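Local coordinates for protein serine-pyruvate aminotransferase (AgxT) (Sulfolobus solfataricus, PDB 3ZRP) that probably transfers amino groups between serine and pyruvate, and perhaps between alanine and glyoxylate, with pyridoxal 5'-phosphate as cofactor, at residues T64-S69 with G198-S203. Sequence-based numbering, arbitrary orientation.
Sequences TSAMES and GLLLLS. With PLP (pyridoxal-5'-phosphate), chain C.
Ala66 and Gly198 have the nearest CA atoms, 4.9 Å apart, where the short axes of helix 64-69 and strand 198-202 pass within 7.1 Å at 39° to each other. The helix lies on the sheet through small residues first: Ala66 CB sits over the backbone of the strand, 4.1 Å from Gly198 CA, and the absence of a side chain on Gly198 lets the helix come this close. Two residues further along the strand, Leu200 fills the angle between Ala66 and Ser69. Its CG, anti to its own carbonyl carbon (chi1 -60°), comes to 3.9 Å from Ala66 CB; CD1 also lies against that CB, while CD2 comes closer to Ser69 OG, at 3.3 Å, and touches Ala66 O. Ser69 OG donates a hydrogen bond to Ala66 O (2.7 Å), about 17° from the carbonyl plane, with Leu200 CD2 packed against both oxygens. An alanine in place of Leu200 would remove CG and both methyls and would probably open a gap beside Ala66 CB and Ser69, leaving the bonded oxygens without the methyl packed on them. Within the sheet, Ile59 of strand 55-60 and Leu184 of strand 182-186, the neighbouring strands, also touch Leu200. At the helix's other end, Thr64 binds the cofactor phosphate oxygen O3P through its N (2.8 Å) and its OG1. The contact thus illustrates how a phosphate-binding helix is seated on a sheet: helix 63-69, following strand 55-60, presents its N-terminus to pyridoxal phosphate, in the large domain of the fold type I PLP enzymes, to which class-V aminotransferases belong.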
# COMPACT_ATOMS: atom_id res chain seq x y z
N THR A 64 9.93 -1.48 1.48
CA THR A 64 9.95 -2.91 1.86
C THR A 64 9.19 -3.86 0.88
O THR A 64 9.64 -4.99 0.61
CB THR A 64 9.40 -3.11 3.34
OG1 THR A 64 10.10 -2.19 4.19
CG2 THR A 64 9.62 -4.52 3.80
N SER A 65 8.05 -3.41 0.34
CA SER A 65 7.28 -4.25 -0.56
C SER A 65 8.04 -4.29 -1.89
O SER A 65 8.14 -5.37 -2.45
CB SER A 65 5.85 -3.77 -0.79
OG SER A 65 5.76 -2.47 -1.34
N ALA A 66 8.68 -3.19 -2.24
CA ALA A 66 9.52 -3.19 -3.46
C ALA A 66 10.67 -4.20 -3.29
O ALA A 66 10.91 -5.03 -4.16
CB ALA A 66 10.06 -1.81 -3.78
N MET A 67 11.36 -4.14 -2.17
CA MET A 67 12.45 -5.10 -1.91
C MET A 67 11.96 -6.55 -2.02
O MET A 67 12.56 -7.37 -2.72
CB MET A 67 13.09 -4.85 -0.54
CG MET A 67 13.89 -3.53 -0.40
SD MET A 67 14.19 -3.13 1.35
CE MET A 67 15.60 -4.20 1.75
N GLU A 68 10.87 -6.88 -1.32
CA GLU A 68 10.35 -8.24 -1.34
C GLU A 68 9.89 -8.70 -2.75
O GLU A 68 10.06 -9.88 -3.12
CB GLU A 68 9.23 -8.40 -0.30
CG GLU A 68 8.66 -9.82 -0.21
CD GLU A 68 7.87 -10.06 1.12
OE1 GLU A 68 7.65 -9.11 1.90
OE2 GLU A 68 7.47 -11.21 1.32
N SER A 69 9.35 -7.77 -3.53
CA SER A 69 8.95 -8.05 -4.91
C SER A 69 10.10 -8.58 -5.80
O SER A 69 9.85 -9.16 -6.84
CB SER A 69 8.24 -6.86 -5.54
OG SER A 69 9.16 -5.90 -6.09
N GLY A 198 5.89 1.62 -3.49
CA GLY A 198 7.24 1.16 -3.78
C GLY A 198 7.45 1.38 -5.27
O GLY A 198 6.47 1.35 -6.01
N LEU A 199 8.68 1.69 -5.69
CA LEU A 199 8.98 1.99 -7.10
C LEU A 199 10.17 1.19 -7.59
O LEU A 199 11.18 1.11 -6.91
CB LEU A 199 9.26 3.49 -7.29
CG LEU A 199 8.11 4.49 -7.18
CD1 LEU A 199 7.79 4.71 -5.75
CD2 LEU A 199 8.52 5.81 -7.83
N LEU A 200 10.07 0.60 -8.78
CA LEU A 200 11.14 -0.28 -9.27
C LEU A 200 11.45 0.03 -10.71
O LEU A 200 10.56 0.38 -11.44
CB LEU A 200 10.73 -1.77 -9.12
CG LEU A 200 10.42 -2.23 -7.67
CD1 LEU A 200 8.87 -2.29 -7.43
CD2 LEU A 200 11.05 -3.55 -7.35
N LEU A 201 12.71 -0.10 -11.09
CA LEU A 201 13.14 -0.00 -12.51
C LEU A 201 13.92 -1.27 -12.85
O LEU A 201 14.91 -1.59 -12.20
CB LEU A 201 14.00 1.24 -12.72
CG LEU A 201 14.40 1.47 -14.20
CD1 LEU A 201 13.20 2.02 -14.96
CD2 LEU A 201 15.57 2.41 -14.29
N LEU A 202 13.46 -1.96 -13.89
CA LEU A 202 13.98 -3.27 -14.23
C LEU A 202 14.72 -3.23 -15.57
O LEU A 202 14.27 -2.60 -16.53
CB LEU A 202 12.85 -4.30 -14.32
CG LEU A 202 12.53 -5.13 -13.05
CD1 LEU A 202 12.10 -4.23 -11.95
CD2 LEU A 202 11.47 -6.16 -13.33
N SER A 203 15.85 -3.91 -15.60
CA SER A 203 16.63 -4.07 -16.83
C SER A 203 15.93 -5.03 -17.79
O SER A 203 15.04 -5.81 -17.38
CB SER A 203 18.01 -4.62 -16.48
OG SER A 203 17.89 -5.97 -16.08
N1 PLP C . 15.54 0.82 2.70
C2 PLP C . 16.03 2.01 3.21
C2A PLP C . 17.45 2.40 2.90
C3 PLP C . 15.20 2.85 3.98
O3 PLP C . 15.63 3.93 4.39
C4 PLP C . 13.87 2.49 4.25
C4A PLP C . 12.99 3.45 5.06
C5 PLP C . 13.42 1.26 3.73
C6 PLP C . 14.25 0.44 2.94
C5A PLP C . 12.03 0.74 3.96
O4P PLP C . 11.02 1.51 3.30
P PLP C . 9.50 1.49 3.74
O1P PLP C . 8.88 2.44 2.75
O2P PLP C . 9.55 2.02 5.13
O3P PLP C . 9.10 0.06 3.61